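Local coordinates for protein DYNE7 (Micromonospora chersina, PDB 2XEM) that probably acts as a hot-dog fold thioesterase in dynemicin biosynthesis, releasing a polyene product from the enediyne polyketide machinery, at residues Y11-V16 with R41-A46; F19-L24 with L34-H39; L87-L90 with I95-S98; Y101-V104 with P109-L112; V119-R124 with V132-E137. All blocks are in the same frame, centred on the assembly; numbering follows the deposited sequence.

Contact 1. Residues Y11-V16 with R41-A46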
# COMPACT_ATOMS: atom_id res chain seq x y z
N TYR D 11 15.06 19.85 -3.72
CA TYR D 11 15.41 18.47 -3.98
C TYR D 11 14.27 17.79 -4.74
O TYR D 11 13.10 17.90 -4.32
CB TYR D 11 15.70 17.74 -2.66
CG TYR D 11 15.98 16.29 -2.91
CD1 TYR D 11 17.20 15.88 -3.44
CD2 TYR D 11 15.00 15.33 -2.70
CE1 TYR D 11 17.44 14.55 -3.75
CE2 TYR D 11 15.24 13.99 -2.99
CZ TYR D 11 16.46 13.60 -3.50
OH TYR D 11 16.69 12.29 -3.78
N VAL D 12 14.60 17.09 -5.83
CA VAL D 12 13.59 16.50 -6.70
C VAL D 12 13.61 15.00 -6.57
O VAL D 12 14.65 14.37 -6.83
CB VAL D 12 13.74 16.95 -8.17
CG1 VAL D 12 12.70 16.24 -9.06
CG2 VAL D 12 13.61 18.46 -8.29
N HIS D 13 12.48 14.42 -6.10
CA HIS D 13 12.26 12.98 -6.17
C HIS D 13 11.27 12.70 -7.27
O HIS D 13 10.14 13.15 -7.20
CB HIS D 13 11.78 12.43 -4.81
CG HIS D 13 11.31 11.01 -4.88
ND1 HIS D 13 12.17 9.96 -5.04
CD2 HIS D 13 10.04 10.53 -4.85
CE1 HIS D 13 11.42 8.87 -5.09
NE2 HIS D 13 10.14 9.17 -4.95
N ARG D 14 11.70 11.95 -8.29
CA ARG D 14 10.86 11.59 -9.43
C ARG D 14 10.06 10.33 -9.11
O ARG D 14 10.62 9.33 -8.69
CB ARG D 14 11.76 11.37 -10.65
CG ARG D 14 11.01 11.13 -11.96
CD ARG D 14 12.00 10.73 -13.04
NE ARG D 14 11.36 10.18 -14.23
CZ ARG D 14 11.08 8.89 -14.41
NH1 ARG D 14 11.32 8.01 -13.45
NH2 ARG D 14 10.52 8.48 -15.55
N HIS D 15 8.74 10.38 -9.33
CA HIS D 15 7.88 9.23 -9.13
C HIS D 15 6.95 9.02 -10.32
O HIS D 15 6.28 9.95 -10.73
CB HIS D 15 7.11 9.36 -7.80
CG HIS D 15 5.98 8.39 -7.65
ND1 HIS D 15 4.72 8.77 -8.04
CD2 HIS D 15 5.94 7.10 -7.26
CE1 HIS D 15 3.96 7.71 -7.90
NE2 HIS D 15 4.61 6.69 -7.42
N VAL D 16 6.92 7.82 -10.88
CA VAL D 16 5.95 7.49 -11.93
C VAL D 16 4.75 6.80 -11.25
O VAL D 16 4.93 5.81 -10.54
CB VAL D 16 6.57 6.65 -13.08
CG1 VAL D 16 5.51 6.23 -14.11
CG2 VAL D 16 7.72 7.43 -13.76
N ARG D 41 11.97 11.75 1.18
CA ARG D 41 12.94 12.00 2.26
C ARG D 41 14.00 10.90 2.35
O ARG D 41 15.13 11.20 2.68
CB ARG D 41 12.29 12.29 3.64
CG ARG D 41 11.61 11.10 4.32
CD ARG D 41 11.08 11.39 5.72
NE ARG D 41 10.71 10.13 6.36
CZ ARG D 41 9.65 9.95 7.15
NH1 ARG D 41 8.84 10.96 7.43
NH2 ARG D 41 9.42 8.76 7.69
N GLU D 42 13.63 9.64 2.03
CA GLU D 42 14.59 8.53 1.99
C GLU D 42 15.56 8.67 0.82
O GLU D 42 16.74 8.41 1.00
CB GLU D 42 13.86 7.20 1.89
CG GLU D 42 13.15 6.77 3.15
CD GLU D 42 12.19 5.64 2.85
OE1 GLU D 42 11.07 5.67 3.40
OE2 GLU D 42 12.53 4.75 2.03
N HIS D 43 15.07 9.03 -0.39
CA HIS D 43 15.88 9.25 -1.60
C HIS D 43 16.86 10.41 -1.30
O HIS D 43 18.04 10.32 -1.65
CB HIS D 43 14.96 9.53 -2.81
CG HIS D 43 15.60 9.50 -4.18
ND1 HIS D 43 16.96 9.16 -4.38
CD2 HIS D 43 15.05 9.82 -5.39
CE1 HIS D 43 17.16 9.23 -5.70
NE2 HIS D 43 16.04 9.63 -6.34
N PHE D 44 16.39 11.46 -0.61
CA PHE D 44 17.20 12.58 -0.17
C PHE D 44 18.39 12.14 0.67
O PHE D 44 19.52 12.53 0.38
CB PHE D 44 16.36 13.64 0.58
CG PHE D 44 17.21 14.81 1.03
CD1 PHE D 44 17.57 15.81 0.13
CD2 PHE D 44 17.68 14.89 2.34
CE1 PHE D 44 18.38 16.87 0.53
CE2 PHE D 44 18.53 15.94 2.73
CZ PHE D 44 18.86 16.93 1.83
N LEU D 45 18.14 11.33 1.70
CA LEU D 45 19.18 10.70 2.52
C LEU D 45 20.17 9.89 1.70
O LEU D 45 21.36 10.04 1.91
CB LEU D 45 18.56 9.82 3.62
CG LEU D 45 17.65 10.49 4.64
CD1 LEU D 45 17.01 9.47 5.54
CD2 LEU D 45 18.37 11.52 5.47
N ALA D 46 19.69 9.03 0.76
CA ALA D 46 20.61 8.23 -0.08
C ALA D 46 21.51 9.12 -0.97
O ALA D 46 22.69 8.81 -1.17
CB ALA D 46 19.82 7.22 -0.93
O HOH W 1 14.46 11.62 -8.56

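Contact 2. Residues F19-L24 with L34-H39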
# COMPACT_ATOMS: atom_id res chain seq x y z
N PHE D 19 -0.57 1.77 -11.40
CA PHE D 19 -1.99 1.43 -11.28
C PHE D 19 -2.43 1.16 -9.86
O PHE D 19 -3.57 1.50 -9.50
CB PHE D 19 -2.36 0.24 -12.18
CG PHE D 19 -2.80 0.65 -13.56
CD1 PHE D 19 -1.95 1.36 -14.41
CD2 PHE D 19 -4.05 0.27 -14.05
CE1 PHE D 19 -2.35 1.70 -15.71
CE2 PHE D 19 -4.46 0.63 -15.34
CZ PHE D 19 -3.61 1.36 -16.15
N ASP D 20 -1.56 0.54 -9.04
CA ASP D 20 -1.89 0.23 -7.65
C ASP D 20 -2.05 1.48 -6.78
O ASP D 20 -2.50 1.36 -5.63
CB ASP D 20 -0.91 -0.79 -7.04
CG ASP D 20 0.54 -0.33 -6.87
OD1 ASP D 20 1.34 -1.12 -6.43
OD2 ASP D 20 0.87 0.82 -7.25
N GLU D 21 -1.71 2.66 -7.31
CA GLU D 21 -1.87 3.93 -6.59
C GLU D 21 -3.15 4.65 -7.03
O GLU D 21 -3.52 5.68 -6.45
CB GLU D 21 -0.66 4.84 -6.78
CG GLU D 21 0.58 4.30 -6.10
CD GLU D 21 1.81 5.14 -6.40
OE1 GLU D 21 1.97 5.63 -7.54
OE2 GLU D 21 2.59 5.36 -5.45
N THR D 22 -3.81 4.11 -8.04
CA THR D 22 -5.06 4.67 -8.48
C THR D 22 -6.21 4.02 -7.70
O THR D 22 -5.98 3.24 -6.78
CB THR D 22 -5.19 4.57 -10.02
OG1 THR D 22 -5.35 3.20 -10.39
CG2 THR D 22 -4.01 5.24 -10.77
N ASN D 23 -7.46 4.38 -8.03
CA ASN D 23 -8.65 3.81 -7.44
C ASN D 23 -9.77 3.89 -8.47
O ASN D 23 -9.55 4.42 -9.56
CB ASN D 23 -8.99 4.51 -6.11
CG ASN D 23 -9.52 5.89 -6.27
OD1 ASN D 23 -10.73 6.10 -6.18
ND2 ASN D 23 -8.67 6.83 -6.57
N LEU D 24 -10.93 3.30 -8.16
CA LEU D 24 -12.04 3.20 -9.11
C LEU D 24 -12.52 4.55 -9.66
O LEU D 24 -13.02 4.58 -10.77
CB LEU D 24 -13.18 2.36 -8.51
CG LEU D 24 -14.10 3.00 -7.47
CD1 LEU D 24 -15.13 2.03 -7.02
CD2 LEU D 24 -13.35 3.48 -6.26
N LEU D 34 1.11 11.04 0.67
CA LEU D 34 1.86 10.98 1.94
C LEU D 34 2.96 9.95 1.90
O LEU D 34 4.02 10.24 2.41
CB LEU D 34 0.92 10.77 3.17
CG LEU D 34 0.07 11.99 3.58
CD1 LEU D 34 0.89 13.27 3.67
CD2 LEU D 34 -1.15 12.18 2.64
N HIS D 35 2.74 8.76 1.28
CA HIS D 35 3.81 7.79 1.05
C HIS D 35 4.96 8.43 0.31
O HIS D 35 6.11 8.20 0.66
CB HIS D 35 3.33 6.55 0.24
CG HIS D 35 2.46 5.64 1.01
ND1 HIS D 35 2.95 4.50 1.56
CD2 HIS D 35 1.14 5.71 1.25
CE1 HIS D 35 1.93 3.92 2.15
NE2 HIS D 35 0.82 4.63 2.00
N TRP D 36 4.64 9.25 -0.73
CA TRP D 36 5.63 9.89 -1.58
C TRP D 36 6.55 10.86 -0.83
O TRP D 36 7.69 11.03 -1.25
CB TRP D 36 4.97 10.60 -2.75
CG TRP D 36 4.17 9.72 -3.67
CD1 TRP D 36 4.18 8.34 -3.73
CD2 TRP D 36 3.24 10.16 -4.66
NE1 TRP D 36 3.29 7.91 -4.68
CE2 TRP D 36 2.70 9.00 -5.27
CE3 TRP D 36 2.81 11.43 -5.10
CZ2 TRP D 36 1.76 9.08 -6.30
CZ3 TRP D 36 1.85 11.50 -6.09
CH2 TRP D 36 1.34 10.34 -6.69
N GLN D 37 6.06 11.47 0.26
CA GLN D 37 6.89 12.29 1.18
C GLN D 37 7.98 11.43 1.81
O GLN D 37 9.13 11.86 1.88
CB GLN D 37 6.02 12.90 2.29
CG GLN D 37 5.10 13.97 1.78
CD GLN D 37 4.30 14.64 2.87
OE1 GLN D 37 4.42 14.34 4.05
NE2 GLN D 37 3.44 15.56 2.48
N GLY D 38 7.59 10.22 2.25
CA GLY D 38 8.49 9.22 2.80
C GLY D 38 9.54 8.82 1.76
O GLY D 38 10.73 8.84 2.05
N HIS D 39 9.10 8.44 0.55
CA HIS D 39 10.00 8.03 -0.53
C HIS D 39 10.99 9.16 -0.85
O HIS D 39 12.18 8.92 -1.05
CB HIS D 39 9.23 7.71 -1.82
CG HIS D 39 8.13 6.70 -1.70
ND1 HIS D 39 8.02 5.86 -0.61
CD2 HIS D 39 7.13 6.44 -2.55
CE1 HIS D 39 6.98 5.09 -0.86
NE2 HIS D 39 6.40 5.41 -2.00

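Contact 3. Residues L87-L90 with I95-S98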
# COMPACT_ATOMS: atom_id res chain seq x y z
N LEU D 87 13.48 22.43 2.85
CA LEU D 87 13.54 22.61 4.29
C LEU D 87 12.78 23.87 4.70
O LEU D 87 13.10 24.97 4.24
CB LEU D 87 15.00 22.66 4.79
CG LEU D 87 15.22 22.96 6.28
CD1 LEU D 87 14.83 21.79 7.11
CD2 LEU D 87 16.67 23.36 6.55
N ASP D 88 11.75 23.72 5.56
CA ASP D 88 11.05 24.87 6.16
C ASP D 88 11.76 25.40 7.37
O ASP D 88 11.94 26.61 7.49
CB ASP D 88 9.62 24.51 6.53
CG ASP D 88 8.72 24.29 5.35
OD1 ASP D 88 9.13 24.65 4.22
OD2 ASP D 88 7.60 23.79 5.55
N ARG D 89 12.13 24.50 8.28
CA ARG D 89 12.87 24.88 9.48
C ARG D 89 13.45 23.67 10.19
O ARG D 89 12.92 22.56 10.10
CB ARG D 89 12.04 25.79 10.44
CG ARG D 89 10.76 25.18 10.95
CD ARG D 89 9.68 26.23 11.16
NE ARG D 89 8.65 26.17 10.12
CZ ARG D 89 7.60 25.34 10.13
NH1 ARG D 89 7.44 24.48 11.13
NH2 ARG D 89 6.72 25.36 9.14
N LEU D 90 14.57 23.91 10.86
CA LEU D 90 15.26 22.96 11.69
C LEU D 90 15.20 23.55 13.06
O LEU D 90 15.70 24.65 13.27
CB LEU D 90 16.71 22.82 11.21
CG LEU D 90 17.27 21.43 11.37
CD1 LEU D 90 17.36 20.70 10.03
CD2 LEU D 90 18.63 21.48 12.10
N ILE D 95 12.76 18.55 12.29
CA ILE D 95 12.95 19.00 10.92
C ILE D 95 11.56 19.15 10.30
O ILE D 95 10.83 18.17 10.22
CB ILE D 95 13.80 17.97 10.10
CG1 ILE D 95 15.20 17.71 10.73
CG2 ILE D 95 13.91 18.39 8.63
CD1 ILE D 95 15.84 16.38 10.32
N ALA D 96 11.22 20.35 9.83
CA ALA D 96 10.01 20.59 9.05
C ALA D 96 10.40 20.76 7.60
O ALA D 96 11.27 21.56 7.27
CB ALA D 96 9.28 21.83 9.57
N MET D 97 9.80 19.93 6.73
CA MET D 97 9.98 19.91 5.28
C MET D 97 8.68 20.26 4.60
O MET D 97 7.63 19.96 5.16
CB MET D 97 10.37 18.50 4.81
CG MET D 97 11.78 18.10 5.19
SD MET D 97 11.94 16.30 5.19
CE MET D 97 11.06 15.91 6.78
N SER D 98 8.75 20.90 3.43
CA SER D 98 7.59 21.16 2.56
C SER D 98 7.78 20.54 1.18
O SER D 98 8.91 20.27 0.77
CB SER D 98 7.28 22.65 2.46
OG SER D 98 8.42 23.36 1.99

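Contact 4. Residues Y101-V104 with P109-L112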
# COMPACT_ATOMS: atom_id res chain seq x y z
N TYR D 101 4.07 18.87 -5.40
CA TYR D 101 3.94 17.67 -6.25
C TYR D 101 3.57 18.16 -7.62
O TYR D 101 2.44 18.62 -7.83
CB TYR D 101 2.85 16.73 -5.74
CG TYR D 101 2.99 16.26 -4.32
CD1 TYR D 101 3.36 14.95 -4.03
CD2 TYR D 101 2.63 17.09 -3.25
CE1 TYR D 101 3.38 14.48 -2.72
CE2 TYR D 101 2.67 16.63 -1.93
CZ TYR D 101 3.02 15.32 -1.68
OH TYR D 101 2.96 14.82 -0.41
N VAL D 102 4.52 18.09 -8.55
CA VAL D 102 4.35 18.66 -9.88
C VAL D 102 4.34 17.55 -10.93
O VAL D 102 5.33 16.82 -11.07
CB VAL D 102 5.43 19.75 -10.16
CG1 VAL D 102 5.22 20.38 -11.55
CG2 VAL D 102 5.42 20.83 -9.07
N ARG D 103 3.21 17.39 -11.65
CA ARG D 103 3.21 16.54 -12.84
C ARG D 103 4.02 17.24 -13.93
O ARG D 103 3.67 18.36 -14.31
CB ARG D 103 1.78 16.20 -13.33
CG ARG D 103 1.80 15.44 -14.67
CD ARG D 103 0.45 14.97 -15.16
NE ARG D 103 -0.52 16.05 -15.26
CZ ARG D 103 -1.71 16.04 -14.67
NH1 ARG D 103 -2.09 14.99 -13.95
NH2 ARG D 103 -2.53 17.07 -14.81
N VAL D 104 5.09 16.59 -14.42
CA VAL D 104 5.94 17.10 -15.50
C VAL D 104 5.70 16.39 -16.83
O VAL D 104 6.17 16.86 -17.86
CB VAL D 104 7.44 17.14 -15.12
CG1 VAL D 104 7.67 18.11 -13.96
CG2 VAL D 104 7.97 15.73 -14.78
N PRO D 109 3.43 21.29 -17.23
CA PRO D 109 3.69 21.17 -15.78
C PRO D 109 2.47 21.60 -14.96
O PRO D 109 1.95 22.70 -15.17
CB PRO D 109 4.89 22.09 -15.55
CG PRO D 109 5.55 22.19 -16.88
CD PRO D 109 4.46 22.11 -17.90
N THR D 110 2.00 20.73 -14.05
CA THR D 110 0.80 20.96 -13.26
C THR D 110 1.07 20.67 -11.80
O THR D 110 1.51 19.57 -11.45
CB THR D 110 -0.38 20.12 -13.83
OG1 THR D 110 -0.49 20.38 -15.24
CG2 THR D 110 -1.72 20.44 -13.14
N LEU D 111 0.83 21.67 -10.93
CA LEU D 111 0.88 21.48 -9.49
C LEU D 111 -0.32 20.63 -9.05
O LEU D 111 -1.46 21.09 -9.06
CB LEU D 111 0.90 22.84 -8.74
CG LEU D 111 1.07 22.78 -7.21
CD1 LEU D 111 2.45 22.26 -6.83
CD2 LEU D 111 0.80 24.14 -6.57
N LEU D 112 -0.07 19.38 -8.69
CA LEU D 112 -1.13 18.45 -8.27
C LEU D 112 -1.55 18.70 -6.85
O LEU D 112 -2.72 18.58 -6.53
CB LEU D 112 -0.66 16.98 -8.40
CG LEU D 112 -0.32 16.49 -9.84
CD1 LEU D 112 0.00 14.99 -9.84
CD2 LEU D 112 -1.45 16.77 -10.82

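Contact 5. Residues V119-R124 with V132-E137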
# COMPACT_ATOMS: atom_id res chain seq x y z
N VAL D 119 9.49 15.87 11.15
CA VAL D 119 10.10 14.65 11.66
C VAL D 119 11.01 14.93 12.86
O VAL D 119 11.57 16.02 12.97
CB VAL D 119 10.85 13.82 10.58
CG1 VAL D 119 9.97 13.48 9.39
CG2 VAL D 119 12.19 14.47 10.16
N ALA D 120 11.14 13.97 13.76
CA ALA D 120 12.08 14.06 14.87
C ALA D 120 13.14 12.96 14.71
O ALA D 120 12.81 11.84 14.34
CB ALA D 120 11.33 13.89 16.19
N CYS D 121 14.41 13.30 14.95
CA CYS D 121 15.49 12.33 14.98
C CYS D 121 15.49 11.67 16.36
O CYS D 121 15.55 12.36 17.38
CB CYS D 121 16.83 13.01 14.68
SG CYS D 121 16.93 13.73 13.02
N MET D 122 15.40 10.34 16.38
CA MET D 122 15.37 9.58 17.62
C MET D 122 16.25 8.35 17.54
O MET D 122 16.61 7.90 16.46
CB MET D 122 13.94 9.14 18.01
CG MET D 122 12.87 10.16 17.73
SD MET D 122 11.83 10.45 19.15
CE MET D 122 12.31 12.08 19.49
N ARG D 123 16.60 7.81 18.70
CA ARG D 123 17.31 6.55 18.82
C ARG D 123 16.52 5.57 19.71
O ARG D 123 15.79 6.00 20.61
CB ARG D 123 18.77 6.76 19.28
CG ARG D 123 19.05 6.43 20.74
CD ARG D 123 19.48 7.64 21.54
NE ARG D 123 20.87 7.54 21.97
CZ ARG D 123 21.46 8.41 22.79
NH1 ARG D 123 20.78 9.45 23.27
NH2 ARG D 123 22.73 8.25 23.13
N ARG D 124 16.62 4.27 19.41
CA ARG D 124 16.00 3.23 20.23
C ARG D 124 16.82 3.08 21.51
O ARG D 124 18.01 2.77 21.45
CB ARG D 124 15.85 1.90 19.48
CG ARG D 124 17.04 1.50 18.60
CD ARG D 124 16.77 0.25 17.79
NE ARG D 124 17.18 -0.97 18.49
CZ ARG D 124 18.28 -1.66 18.21
NH1 ARG D 124 19.09 -1.26 17.24
NH2 ARG D 124 18.58 -2.75 18.90
N VAL D 132 17.35 12.78 19.71
CA VAL D 132 18.77 12.94 19.42
C VAL D 132 18.88 14.20 18.55
O VAL D 132 17.97 14.49 17.77
CB VAL D 132 19.33 11.68 18.70
CG1 VAL D 132 20.72 11.89 18.14
CG2 VAL D 132 19.32 10.46 19.63
N GLU D 133 19.99 14.96 18.69
CA GLU D 133 20.30 16.08 17.82
C GLU D 133 20.23 15.66 16.35
O GLU D 133 20.61 14.52 16.04
CB GLU D 133 21.72 16.57 18.13
CG GLU D 133 21.85 18.08 18.21
CD GLU D 133 21.90 18.60 19.64
OE1 GLU D 133 23.00 18.98 20.09
OE2 GLU D 133 20.85 18.58 20.32
N VAL D 134 19.72 16.52 15.44
CA VAL D 134 19.81 16.25 14.01
C VAL D 134 21.31 15.99 13.66
O VAL D 134 22.15 16.80 14.02
CB VAL D 134 19.23 17.41 13.16
CG1 VAL D 134 19.36 17.11 11.66
CG2 VAL D 134 17.76 17.72 13.55
N PRO D 135 21.67 14.83 13.05
CA PRO D 135 23.09 14.62 12.68
C PRO D 135 23.62 15.76 11.81
O PRO D 135 22.88 16.28 10.98
CB PRO D 135 23.07 13.28 11.92
CG PRO D 135 21.83 12.56 12.45
CD PRO D 135 20.82 13.67 12.67
N ALA D 136 24.89 16.15 12.02
CA ALA D 136 25.54 17.26 11.30
C ALA D 136 25.40 17.11 9.77
O ALA D 136 25.07 18.08 9.09
CB ALA D 136 26.99 17.33 11.70
N GLU D 137 25.58 15.88 9.26
CA GLU D 137 25.51 15.56 7.84
C GLU D 137 24.14 15.90 7.25
O GLU D 137 24.07 16.44 6.13
CB GLU D 137 25.83 14.07 7.63
CG GLU D 137 25.88 13.67 6.17
CD GLU D 137 26.04 12.18 5.91
OE1 GLU D 137 26.49 11.84 4.80
OE2 GLU D 137 25.75 11.37 6.81

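Contact 1. Residues Y11-V16 with R41-A46
An ordered water joins the edge of strand 11-16 to His43 of the helix: it accepts from Arg14 N at 2.8 Å, donates to Val12 O at 3.3 Å, and has a weak bond with His43 NE2. Arg14 N makes the short bond to the water, and the links to Val12 O and His43 NE2 are longer. Otherwise the contact is aromatic. Tyr11, with CG anti to its own N (chi1 177°), turns its ring to the helix, and Phe44 presents its edge to one face of that ring in a T-shaped stack, planes at 84°; Phe44 CA adds a CH-pi contact on the ring, 4.0 Å from its centroid. In a hot-dog fold the sheet curls around a long central helix, and here the strand pairing with 80-91 lays its aromatic side chains across helix 32-48. The edge of Tyr11 points at the face of His43, placing OH 3.0 Å from His43 CG, while the phenol makes its hydrogen bond to Asp47 one turn further along the helix. Tyrosine suits this place because its ring packs against buried Phe44 while its hydroxyl can end at a carboxylate. His13 and His43 meet rim to rim with nearly perpendicular rings.

Contact 2. Residues F19-L24 with L34-H39
Glu21 and Trp36 carry this contact between them. A single hydrogen bond spans it: Trp36 NE1 donates to Glu21 OE2 at 2.8 Å, and the N-H points almost straight at the oxygen (172°). The acceptor lies in the indole plane, as the direction of the N-H demands, yet the indole approaches OE2 from above the carboxylate plane, the two planes being 58° apart. Glutamate has the reach for this, since its chain stays extended beyond CG and brings the carboxylate across from a short 3-10 turn whose backbone is far from the helix. Trp36 meets it halfway: with CG anti to the carbonyl carbon (chi1 -60°), its indole swings out from the side of the helix toward the turn.

Van der Waals contact is slight and runs along the indole edge, where Glu21 OE1 lies 3.7 Å from Trp36 CZ2. Within the turn a second group of bonds converges on Phe19 O, which accepts from Thr22 OG1 at 2.6 Å and from Thr22 N at 3.0 Å; threonine thereby closes the 3-10 segment with both backbone and side chain.

The carboxylate is also tied to Thr18 N through OE1, and the adjacent Asp20 reaches His35 of the second subunit. On the helix side the indole packs against Tyr101 of strand 94-105, so the contact fastens the loop between strand 11-16 and helix 32-48 to the start of the hot-dog helix.

Contact 3. Residues L87-L90 with I95-S98
Ala96, Asp88 and Ile95 give up the most surface here, and Ala96 is the focus of the pairing. Its carbonyl oxygen accepts from two successive amides, Asp88 N at 2.8 Å and Arg89 N at 3.2 Å, which arrive from the same face of the carbonyl plane. Ala96 N returns a straight bond to Arg89 O at 2.8 Å. Two residues set against one make a classic beta bulge, which shifts the pairing of the antiparallel hairpin 80-91 and 94-105 by one residue within the hot-dog sheet. Because of the bulge the Asp88 side chain is directed at the partner strand, where its OD1 takes a hydrogen bond from Ser98 OG at 2.7 Å, on the syn side of the carboxylate. Arg89 folds back over the methyl of Ala96, a small apolar surface: its chain bends at chi2 and chi3 until one guanidinium face rests over Ala96 CB, 3.6 Å from NH1. On the other face of the sheet Ile95 joins two leucines, its CG2 3.8 Å from Leu87 CD1 and its CG1 beside Leu90 CD1. Branching at CB suits Ile95 to this task, since each arm reaches a different leucine, and helix 136-143 covers the same apolar patch through Leu138 and Leu142.

Contact 4. Residues Y101-V104 with P109-L112
Val102 and Leu111 form a non-hydrogen-bonded pair of the antiparallel hairpin, and their side chains meet on one face of the sheet, Val102 CG2 4.0 Å from Leu111 CD1. Leucine reaches this point because its CG lies anti to the backbone N (chi1 -175°), which carries CD1 toward the opposite strand and over Tyr101 O. The compact, beta-branched valine fits an extended backbone and offers its other methyl, CG1, to the Thr110 carbonyl and loosely to Pro109 CB.

On the other face Leu112 supplies the apolar floor for Arg103. Its CD2 lies over one face of the guanidinium, 3.7 Å from NH1, and the methyl CG2 of Thr110 comes to NH2 at 3.8 Å. A bend at chi3 (55°) folds the arginine back along these neighbours, and its charge is met by Asp79.

The backbone closes the polar edge. Arg103 and Thr110 exchange bonds, Arg103 N to Thr110 O at 2.8 Å and Thr110 N to Arg103 O at 2.9 Å, while Leu112 N binds Tyr101 O at 2.8 Å. Pro109, just before the strand, adds a CA-H...O contact to Arg103 O, which already accepts from Thr110 N. Strand 80-91 flanks 101-104 in the sheet, the backbone of Leu112 bonds Tyr72 and Ala73, and Tyr101 reaches helix 32-48, its hydroxyl bonding Tyr33 O.

Contact 5. Residues V119-R124 with V132-E137
Cys121 and Val132 are joined by the one hydrogen bond of the contact, Val132 N to Cys121 O, 3.0 Å long and nearly straight at the hydrogen (168°), although the donor stands above the carbonyl plane. This bond continues the pairing of strand 110-124 with the short strand 129-131 to the point where the chain leaves the sheet for helix 136-143. Inward of it lies the buried, many-sided part. The Cys121 thiol, with SG beside the backbone N (chi1 -64°), slots against the departing chain, 3.9 Å from Pro135 CD and 4.1 Å from Val134 CG2. A small, weakly polar sulfur suits this spot, and Ile95 and Leu62 of the neighbouring strands complete the apolar surroundings. Pro135 takes the N-cap position, where its lack of an N-H costs the helix nothing.

The solvent side has fewer neighbours. Its one close touch sets Val132 CG2 at 3.4 Å from CD of Arg123, an otherwise exposed arginine whose charged end has a long, weak ion pair with Glu130. The chemistry suggests that apolar packing, at the thiol and at Val132, together with one backbone bond joins the strand to the helix's lead-in; no charged pair links the two segments.

Contacts 1 and 2 hold the same element, helix 32-48, the first by crossing it with a strand that turns Tyr11 and His13 onto the helix, the second by tying the preceding loop to it. Contacts 3 and 4 are consecutive hairpins sharing strand 94-105. Contact 5 is the surface member, the others being partly buried; it adjoins contact 3 through Ile95. Chemistry follows place: aromatic rings at the helix-strand interface, a single carboxylate-indole bond at the loop, backbone pairing in the sheet, apolar packing at the surface. Contact 2 meets other subunits through both of its segments, contact 1 through Arg41 and Glu42 of its helix, and contacts 3 to 5 touch no other chain.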